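Local coordinates for protein soluble cytochrome b558 (Ectothiorhodospira shaposhnikovii, PDB 1CXY) that binds one protoporphyrin IX heme through two axial histidines and, as a bacterial relative of cytochrome b5, probably carries electrons, at residues A16-S20 with P21-W25; S57-A60 with W61-S65. All coordinates share one frame; numbering follows the deposited sequence.

Contact 1: residues A16-S20 with P21-W25; sequences AEHHS and PDDCW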
ATOM      1  N   ALA A  16      -7.733  -1.388   8.195  1.00 14.99           N
ATOM      2  CA  ALA A  16      -7.223  -0.611   9.308  1.00 16.12           C
ATOM      3  C   ALA A  16      -6.689  -1.459  10.450  1.00 16.19           C
ATOM      4  O   ALA A  16      -5.954  -0.924  11.283  1.00 16.69           O
ATOM      5  CB  ALA A  16      -8.341   0.304   9.810  1.00 17.38           C
ATOM      6  N   GLU A  17      -6.971  -2.740  10.529  1.00 17.12           N
ATOM      7  CA  GLU A  17      -6.420  -3.623  11.561  1.00 18.18           C
ATOM      8  C   GLU A  17      -4.967  -3.998  11.299  1.00 18.00           C
ATOM      9  O   GLU A  17      -4.245  -4.588  12.107  1.00 17.59           O
ATOM     10  CB  GLU A  17      -7.213  -4.943  11.610  1.00 20.68           C
ATOM     11  CG  GLU A  17      -8.629  -4.759  12.140  1.00 24.20           C
ATOM     12  CD  GLU A  17      -8.618  -4.316  13.594  1.00 27.51           C
ATOM     13  OE1 GLU A  17      -7.990  -5.029  14.395  1.00 30.19           O
ATOM     14  OE2 GLU A  17      -9.156  -3.251  13.926  1.00 30.28           O
ATOM     15  N   HIS A  18      -4.512  -3.729  10.053  1.00 16.69           N
ATOM     16  CA  HIS A  18      -3.170  -4.045   9.616  1.00 15.75           C
ATOM     17  C   HIS A  18      -2.487  -2.692   9.374  1.00 16.75           C
ATOM     18  O   HIS A  18      -2.216  -2.261   8.248  1.00 16.46           O
ATOM     19  CB  HIS A  18      -3.213  -4.879   8.329  1.00 15.30           C
ATOM     20  CG  HIS A  18      -4.043  -6.123   8.512  1.00 14.55           C
ATOM     21  ND1 HIS A  18      -3.522  -7.357   8.821  1.00 14.93           N
ATOM     22  CD2 HIS A  18      -5.394  -6.281   8.421  1.00 14.32           C
ATOM     23  CE1 HIS A  18      -4.525  -8.211   8.907  1.00 15.35           C
ATOM     24  NE2 HIS A  18      -5.670  -7.605   8.656  1.00 14.42           N
ATOM     25  N   HIS A  19      -2.136  -2.092  10.515  1.00 16.11           N
ATOM     26  CA  HIS A  19      -1.615  -0.723  10.455  1.00 17.97           C
ATOM     27  C   HIS A  19      -0.239  -0.542  11.017  1.00 18.00           C
ATOM     28  O   HIS A  19       0.090   0.586  11.388  1.00 19.48           O
ATOM     29  CB  HIS A  19      -2.651   0.141  11.207  1.00 18.90           C
ATOM     30  CG  HIS A  19      -2.774  -0.150  12.674  1.00 19.95           C
ATOM     31  ND1 HIS A  19      -1.956   0.434  13.629  1.00 22.50           N
ATOM     32  CD2 HIS A  19      -3.626  -0.962  13.352  1.00 22.22           C
ATOM     33  CE1 HIS A  19      -2.304  -0.012  14.825  1.00 21.70           C
ATOM     34  NE2 HIS A  19      -3.308  -0.861  14.694  1.00 21.29           N
ATOM     35  N   SER A  20       0.616  -1.551  11.047  1.00 18.15           N
ATOM     36  CA  SER A  20       1.957  -1.389  11.623  1.00 19.40           C
ATOM     37  C   SER A  20       3.013  -1.875  10.670  1.00 20.22           C
ATOM     38  O   SER A  20       2.728  -2.624   9.723  1.00 17.87           O
ATOM     39  CB  SER A  20       1.987  -2.235  12.897  1.00 18.71           C
ATOM     40  OG  SER A  20       0.870  -1.981  13.735  0.50 22.15           O
ATOM     41  N   PRO A  21       4.287  -1.588  10.904  1.00 21.21           N
ATOM     42  CA  PRO A  21       5.365  -2.041  10.041  1.00 22.04           C
ATOM     43  C   PRO A  21       5.454  -3.550   9.882  1.00 21.10           C
ATOM     44  O   PRO A  21       5.757  -4.059   8.800  1.00 22.46           O
ATOM     45  CB  PRO A  21       6.623  -1.475  10.703  1.00 22.01           C
ATOM     46  CG  PRO A  21       6.131  -0.300  11.472  1.00 22.16           C
ATOM     47  CD  PRO A  21       4.763  -0.678  11.986  1.00 21.95           C
ATOM     48  N   ASP A  22       5.104  -4.291  10.935  1.00 19.21           N
ATOM     49  CA  ASP A  22       5.119  -5.735  10.902  1.00 18.83           C
ATOM     50  C   ASP A  22       3.784  -6.331  10.488  1.00 16.22           C
ATOM     51  O   ASP A  22       3.688  -7.557  10.455  1.00 16.39           O
ATOM     52  CB  ASP A  22       5.566  -6.310  12.252  1.00 20.45           C
ATOM     53  CG  ASP A  22       4.568  -6.092  13.362  1.00 23.53           C
ATOM     54  OD1 ASP A  22       4.778  -6.682  14.453  1.00 24.24           O
ATOM     55  OD2 ASP A  22       3.586  -5.344  13.232  1.00 23.47           O
ATOM     56  N   ASP A  23       2.819  -5.536  10.054  1.00 15.78           N
ATOM     57  CA  ASP A  23       1.521  -6.067   9.604  1.00 15.63           C
ATOM     58  C   ASP A  23       0.839  -4.927   8.864  1.00 15.51           C
ATOM     59  O   ASP A  23       0.072  -4.148   9.439  1.00 14.88           O
ATOM     60  CB  ASP A  23       0.652  -6.517  10.780  1.00 16.96           C
ATOM     61  CG  ASP A  23      -0.617  -7.235  10.373  1.00 17.07           C
ATOM     62  OD1 ASP A  23      -1.430  -7.609  11.264  1.00 17.77           O
ATOM     63  OD2 ASP A  23      -0.874  -7.458   9.184  1.00 16.56           O
ATOM     64  N   CYS A  24       1.265  -4.694   7.633  1.00 14.05           N
ATOM     65  CA  CYS A  24       0.923  -3.494   6.883  1.00 14.33           C
ATOM     66  C   CYS A  24       0.114  -3.734   5.620  1.00 14.26           C
ATOM     67  O   CYS A  24       0.705  -4.208   4.635  1.00 15.55           O
ATOM     68  CB  CYS A  24       2.267  -2.837   6.506  1.00 15.45           C
ATOM     69  SG  CYS A  24       2.133  -1.282   5.577  1.00 14.42           S
ATOM     70  N   TRP A  25      -1.177  -3.445   5.672  1.00 13.79           N
ATOM     71  CA  TRP A  25      -2.013  -3.549   4.460  1.00 14.11           C
ATOM     72  C   TRP A  25      -2.378  -2.135   4.018  1.00 15.51           C
ATOM     73  O   TRP A  25      -2.394  -1.185   4.826  1.00 16.13           O
ATOM     74  CB  TRP A  25      -3.313  -4.300   4.754  1.00 14.38           C
ATOM     75  CG  TRP A  25      -3.192  -5.778   5.004  1.00 13.99           C
ATOM     76  CD1 TRP A  25      -2.095  -6.538   5.263  1.00 14.76           C
ATOM     77  CD2 TRP A  25      -4.314  -6.683   5.065  1.00 14.84           C
ATOM     78  NE1 TRP A  25      -2.436  -7.868   5.453  1.00 16.32           N
ATOM     79  CE2 TRP A  25      -3.813  -7.960   5.349  1.00 15.75           C
ATOM     80  CE3 TRP A  25      -5.691  -6.497   4.892  1.00 15.01           C
ATOM     81  CZ2 TRP A  25      -4.644  -9.068   5.504  1.00 16.39           C
ATOM     82  CZ3 TRP A  25      -6.534  -7.598   5.021  1.00 17.04           C
ATOM     83  CH2 TRP A  25      -5.987  -8.863   5.311  1.00 16.66           C
TER
HETATM   84  O   HOH W   1      -4.243  -7.369  12.163  1.00 22.12           O
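A tight beta hairpin with a type I turn from Ser-20 to Asp-23 carries this local contact, and His-18 and Trp-25 stack at its open end. Two backbone bonds clamp the turn: Asp-23 N gives to Ser-20 O at 2.9 Å, and Ser-20 N returns one to Asp-23 O at 3.1 Å. Pro-21 suits the second position of the turn because its ring fixes phi near the value required there. His-19 and Ser-20 both face Asp-23, a classic beta bulge, and beyond it Trp-25 N bonds to His-18 O at 3.0 Å.

The imidazole of His-18 lies flat over the indole, face to face with its six-membered ring, centroids 3.6 Å apart and planes at 1°. In both residues CG lies beside the backbone N (chi1 -56° in His-18); the two side chains run side by side, and His-18 CB adds a CH-pi contact over the five-membered ring. Asp-23 fixes the rotation of the imidazole: His-18 ND1 donates to Asp-23 OD2 at 2.7 Å, in the plane of the ring but 31° out of that of the carboxylate. The carboxylate would probably favour a positively charged imidazole. Asp-23 OD1 accepts from a water at 3.0 Å, which also donates to Glu-17 O.

Cys-24, whose CB points away from 16-20, forms the disulfide to Cys-53. Phe-10 meets Trp-25 edge to face, and Val-32 and Asp-34 of strand 31-34, the next strand of the sheet, also touch the indole.

Contact 2: residues S57-A60 with W61-S65; sequences STEA and WETKS. With HEM (protoporphyrin IX containing Fe), chain B.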
ATOM      1  N   SER A  57      -4.709   4.901   0.717  1.00 15.83           N
ATOM      2  CA  SER A  57      -3.484   5.630   0.464  1.00 16.14           C
ATOM      3  C   SER A  57      -3.291   6.039  -0.996  1.00 15.99           C
ATOM      4  O   SER A  57      -2.151   6.252  -1.410  1.00 15.74           O
ATOM      5  CB  SER A  57      -2.318   4.698   0.859  1.00 16.62           C
ATOM      6  OG  SER A  57      -2.478   4.218   2.196  1.00 16.84           O
ATOM      7  N   THR A  58      -4.382   6.164  -1.742  1.00 16.22           N
ATOM      8  CA  THR A  58      -4.248   6.500  -3.164  1.00 15.99           C
ATOM      9  C   THR A  58      -3.483   7.779  -3.444  1.00 15.73           C
ATOM     10  O   THR A  58      -2.594   7.821  -4.306  1.00 16.37           O
ATOM     11  CB  THR A  58      -5.645   6.513  -3.815  1.00 17.10           C
ATOM     12  OG1 THR A  58      -6.273   5.223  -3.762  1.00 16.78           O
ATOM     13  CG2 THR A  58      -5.549   6.929  -5.286  1.00 18.46           C
ATOM     14  N   GLU A  59      -3.781   8.869  -2.725  1.00 16.28           N
ATOM     15  CA  GLU A  59      -3.075  10.128  -2.994  1.00 16.98           C
ATOM     16  C   GLU A  59      -1.578  10.027  -2.771  1.00 16.53           C
ATOM     17  O   GLU A  59      -0.767  10.511  -3.571  1.00 16.79           O
ATOM     18  CB  GLU A  59      -3.658  11.225  -2.103  1.00 19.06           C
ATOM     19  CG  GLU A  59      -2.950  12.560  -2.271  1.00 21.95           C
ATOM     20  CD  GLU A  59      -3.686  13.701  -1.601  0.50 23.12           C
ATOM     21  OE1 GLU A  59      -4.340  14.474  -2.337  0.50 24.74           O
ATOM     22  OE2 GLU A  59      -3.624  13.831  -0.364  0.50 23.97           O
ATOM     23  N   ALA A  60      -1.188   9.410  -1.655  1.00 15.34           N
ATOM     24  CA  ALA A  60       0.233   9.197  -1.368  1.00 15.05           C
ATOM     25  C   ALA A  60       0.866   8.332  -2.448  1.00 14.69           C
ATOM     26  O   ALA A  60       2.002   8.591  -2.831  1.00 16.00           O
ATOM     27  CB  ALA A  60       0.366   8.546  -0.004  1.00 14.80           C
ATOM     28  N   TRP A  61       0.175   7.291  -2.914  1.00 14.13           N
ATOM     29  CA  TRP A  61       0.699   6.470  -4.004  1.00 13.82           C
ATOM     30  C   TRP A  61       0.911   7.278  -5.268  1.00 14.67           C
ATOM     31  O   TRP A  61       1.864   7.100  -6.035  1.00 15.02           O
ATOM     32  CB  TRP A  61      -0.236   5.260  -4.242  1.00 15.91           C
ATOM     33  CG  TRP A  61       0.101   4.549  -5.524  1.00 14.37           C
ATOM     34  CD1 TRP A  61      -0.626   4.638  -6.681  1.00 16.41           C
ATOM     35  CD2 TRP A  61       1.211   3.696  -5.799  1.00 15.77           C
ATOM     36  NE1 TRP A  61      -0.007   3.911  -7.676  1.00 15.52           N
ATOM     37  CE2 TRP A  61       1.105   3.312  -7.157  1.00 15.72           C
ATOM     38  CE3 TRP A  61       2.273   3.196  -5.050  1.00 15.92           C
ATOM     39  CZ2 TRP A  61       2.029   2.465  -7.761  1.00 16.52           C
ATOM     40  CZ3 TRP A  61       3.198   2.360  -5.658  1.00 15.79           C
ATOM     41  CH2 TRP A  61       3.072   2.009  -7.003  1.00 15.84           C
ATOM     42  N   GLU A  62      -0.091   8.101  -5.588  1.00 13.86           N
ATOM     43  CA  GLU A  62      -0.044   8.863  -6.842  1.00 15.95           C
ATOM     44  C   GLU A  62       0.981   9.980  -6.892  1.00 16.13           C
ATOM     45  O   GLU A  62       1.382  10.395  -7.993  1.00 17.98           O
ATOM     46  CB  GLU A  62      -1.437   9.459  -7.080  0.50 15.56           C
ATOM     47  CG  GLU A  62      -2.505   8.445  -7.443  0.50 18.60           C
ATOM     48  CD  GLU A  62      -2.349   7.930  -8.856  0.50 20.12           C
ATOM     49  OE1 GLU A  62      -2.135   8.759  -9.772  0.50 22.47           O
ATOM     50  OE2 GLU A  62      -2.438   6.705  -9.062  0.50 21.91           O
ATOM     51  N   THR A  63       1.282  10.557  -5.735  1.00 15.64           N
ATOM     52  CA  THR A  63       2.165  11.719  -5.664  1.00 16.02           C
ATOM     53  C   THR A  63       3.443  11.525  -4.885  1.00 16.13           C
ATOM     54  O   THR A  63       4.294  12.447  -4.843  1.00 16.87           O
ATOM     55  CB  THR A  63       1.408  12.856  -4.922  1.00 17.04           C
ATOM     56  OG1 THR A  63       1.165  12.491  -3.557  1.00 17.80           O
ATOM     57  CG2 THR A  63       0.083  13.155  -5.596  1.00 19.47           C
ATOM     58  N   LYS A  64       3.626  10.445  -4.140  1.00 15.23           N
ATOM     59  CA  LYS A  64       4.745  10.233  -3.244  1.00 16.52           C
ATOM     60  C   LYS A  64       4.764  11.337  -2.162  1.00 15.90           C
ATOM     61  O   LYS A  64       5.782  11.611  -1.535  1.00 16.83           O
ATOM     62  CB  LYS A  64       6.092  10.156  -3.962  1.00 15.99           C
ATOM     63  CG  LYS A  64       6.230   8.892  -4.832  1.00 14.71           C
ATOM     64  CD  LYS A  64       7.512   8.936  -5.656  1.00 16.55           C
ATOM     65  CE  LYS A  64       7.664   7.606  -6.403  1.00 15.80           C
ATOM     66  NZ  LYS A  64       8.639   7.714  -7.533  1.00 18.34           N
ATOM     67  N   SER A  65       3.652  12.029  -1.980  1.00 15.52           N
ATOM     68  CA  SER A  65       3.466  13.126  -1.059  1.00 16.83           C
ATOM     69  C   SER A  65       4.275  14.375  -1.403  1.00 18.88           C
ATOM     70  O   SER A  65       4.181  15.320  -0.618  1.00 18.73           O
ATOM     71  CB  SER A  65       3.724  12.720   0.404  1.00 18.62           C
ATOM     72  OG  SER A  65       2.626  11.869   0.811  1.00 18.08           O
TER
HETATM   73  CHA HEM B 204      10.117   5.522  -4.366  1.00 18.87           C
HETATM   74  CHB HEM B 204       6.786   7.425  -1.421  1.00 18.05           C
HETATM   75  CHC HEM B 204       4.339   3.257  -1.545  1.00 16.35           C
HETATM   76  CHD HEM B 204       7.601   1.387  -4.590  1.00 17.99           C
HETATM   77  C1A HEM B 204       9.488   6.357  -3.475  1.00 19.15           C
HETATM   78  C2A HEM B 204      10.011   7.612  -2.967  1.00 19.48           C
HETATM   79  C3A HEM B 204       9.068   8.142  -2.176  1.00 18.11           C
HETATM   80  C4A HEM B 204       7.945   7.215  -2.142  1.00 17.79           C
HETATM   81  CMA HEM B 204       9.099   9.468  -1.384  1.00 18.18           C
HETATM   82  CAA HEM B 204      11.376   8.237  -3.340  1.00 20.79           C
HETATM   83  CBA HEM B 204      11.300   9.543  -4.199  1.00 21.23           C
HETATM   84  CGA HEM B 204      10.980   9.279  -5.643  1.00 22.38           C
HETATM   85  O1A HEM B 204      11.188   8.123  -6.091  1.00 24.08           O
HETATM   86  O2A HEM B 204      10.541  10.208  -6.369  1.00 23.49           O
HETATM   87  C1B HEM B 204       5.801   6.469  -1.233  1.00 18.09           C
HETATM   88  C2B HEM B 204       4.592   6.649  -0.470  1.00 16.45           C
HETATM   89  C3B HEM B 204       3.899   5.509  -0.529  1.00 16.50           C
HETATM   90  C4B HEM B 204       4.682   4.568  -1.295  1.00 16.40           C
HETATM   91  CMB HEM B 204       4.206   7.988   0.208  1.00 17.49           C
HETATM   92  CAB HEM B 204       2.524   5.201   0.104  1.00 17.72           C
HETATM   93  CBB HEM B 204       1.582   4.489  -0.516  1.00 18.94           C
HETATM   94  C1C HEM B 204       5.013   2.388  -2.368  1.00 17.47           C
HETATM   95  C2C HEM B 204       4.614   1.033  -2.672  1.00 16.90           C
HETATM   96  C3C HEM B 204       5.505   0.512  -3.528  1.00 17.56           C
HETATM   97  C4C HEM B 204       6.499   1.551  -3.791  1.00 18.19           C
HETATM   98  CMC HEM B 204       3.341   0.391  -2.080  1.00 17.42           C
HETATM   99  CAC HEM B 204       5.563  -0.858  -4.232  1.00 20.57           C
HETATM  100  CBC HEM B 204       5.273  -2.007  -3.657  1.00 22.38           C
HETATM  101  C1D HEM B 204       8.552   2.367  -4.805  1.00 19.21           C
HETATM  102  C2D HEM B 204       9.620   2.262  -5.763  1.00 19.94           C
HETATM  103  C3D HEM B 204      10.308   3.407  -5.705  1.00 20.00           C
HETATM  104  C4D HEM B 204       9.690   4.256  -4.719  1.00 19.10           C
HETATM  105  CMD HEM B 204       9.881   1.022  -6.653  1.00 22.01           C
HETATM  106  CAD HEM B 204      11.521   3.856  -6.564  1.00 20.17           C
HETATM  107  CBD HEM B 204      11.025   4.923  -7.582  1.00 19.18           C
HETATM  108  CGD HEM B 204       9.930   4.456  -8.505  1.00 19.05           C
HETATM  109  O1D HEM B 204       8.900   5.138  -8.684  1.00 19.78           O
HETATM  110  O2D HEM B 204      10.104   3.375  -9.140  1.00 20.66           O
HETATM  111  NA  HEM B 204       8.237   6.124  -2.926  1.00 17.04           N
HETATM  112  NB  HEM B 204       5.838   5.178  -1.744  1.00 16.72           N
HETATM  113  NC  HEM B 204       6.184   2.659  -3.047  1.00 16.44           N
HETATM  114  ND  HEM B 204       8.595   3.607  -4.190  1.00 17.57           N
HETATM  115 FE   HEM B 204       7.182   4.404  -3.009  1.00 17.11          FE
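Thr-63 turns its hydroxyl between its own backbone N and carbonyl carbon (chi1 66°), which swings Thr-63 OG1 back to Glu-59 O at 2.8 Å. Thr-63 N reaches the same oxygen at 3.0 Å from the opposite face of the carbonyl plane, so two donors grip one acceptor near the end of helix 58-63. Thr-63 OG1 in turn accepts from Ser-65 N at 3.0 Å, an ST turn that threonine suits because its short hydroxyl can both give and receive. Lys-64, with positive phi, ends the helix while its N still bonds to Ala-60 O at 2.8 Å.

Beyond CG the lysine chain is extended. CB and CG lie against the porphyrin near CHB and C4A, CD and CE run on beside the propionates, and Lys-64 NZ bridges the two, giving hydrogen bonds to HEM O1D at 2.8 Å and HEM O1A at 3.0 Å. A long aliphatic stem with a charged end suits the apolar porphyrin edge and its anionic propionates; Pro-69 O is a further acceptor for NZ. Trp-61, CG anti to the backbone N (chi1 168°), directs its indole edge at pyrrole C, with Trp-61 CZ3 3.6 Å from HEM C2C, while the small Ala-60 CB sits 3.9 Å from HEM CMB.

The indole also stacks on the axial ligand His-70, whose ND1 is held by Trp-61 O. It also touches Ile-28 of strand 23-28 and Ala-74, Ala-75 and Leu-78 of helix 72-80.

From the N terminus, the chain first closes contact 1, a hairpin between strands 19-20 and 23-28 at one edge of the antiparallel sheet, and only much later forms contact 2 within helix 58-63. The two follow in series, neither nested nor crossed, with centres about 18 Å apart on opposite sides of the chain's centre. Strand 23-28 links them: it starts in the hairpin and runs on to Ala-27, which shares a backbone hydrogen bond with Ser-57. The disulfide from Cys-24 to Cys-53 anchors the hairpin just before the helix. Contact 1 thus belongs to the sheet, contact 2 to the heme pocket on the His-70 side.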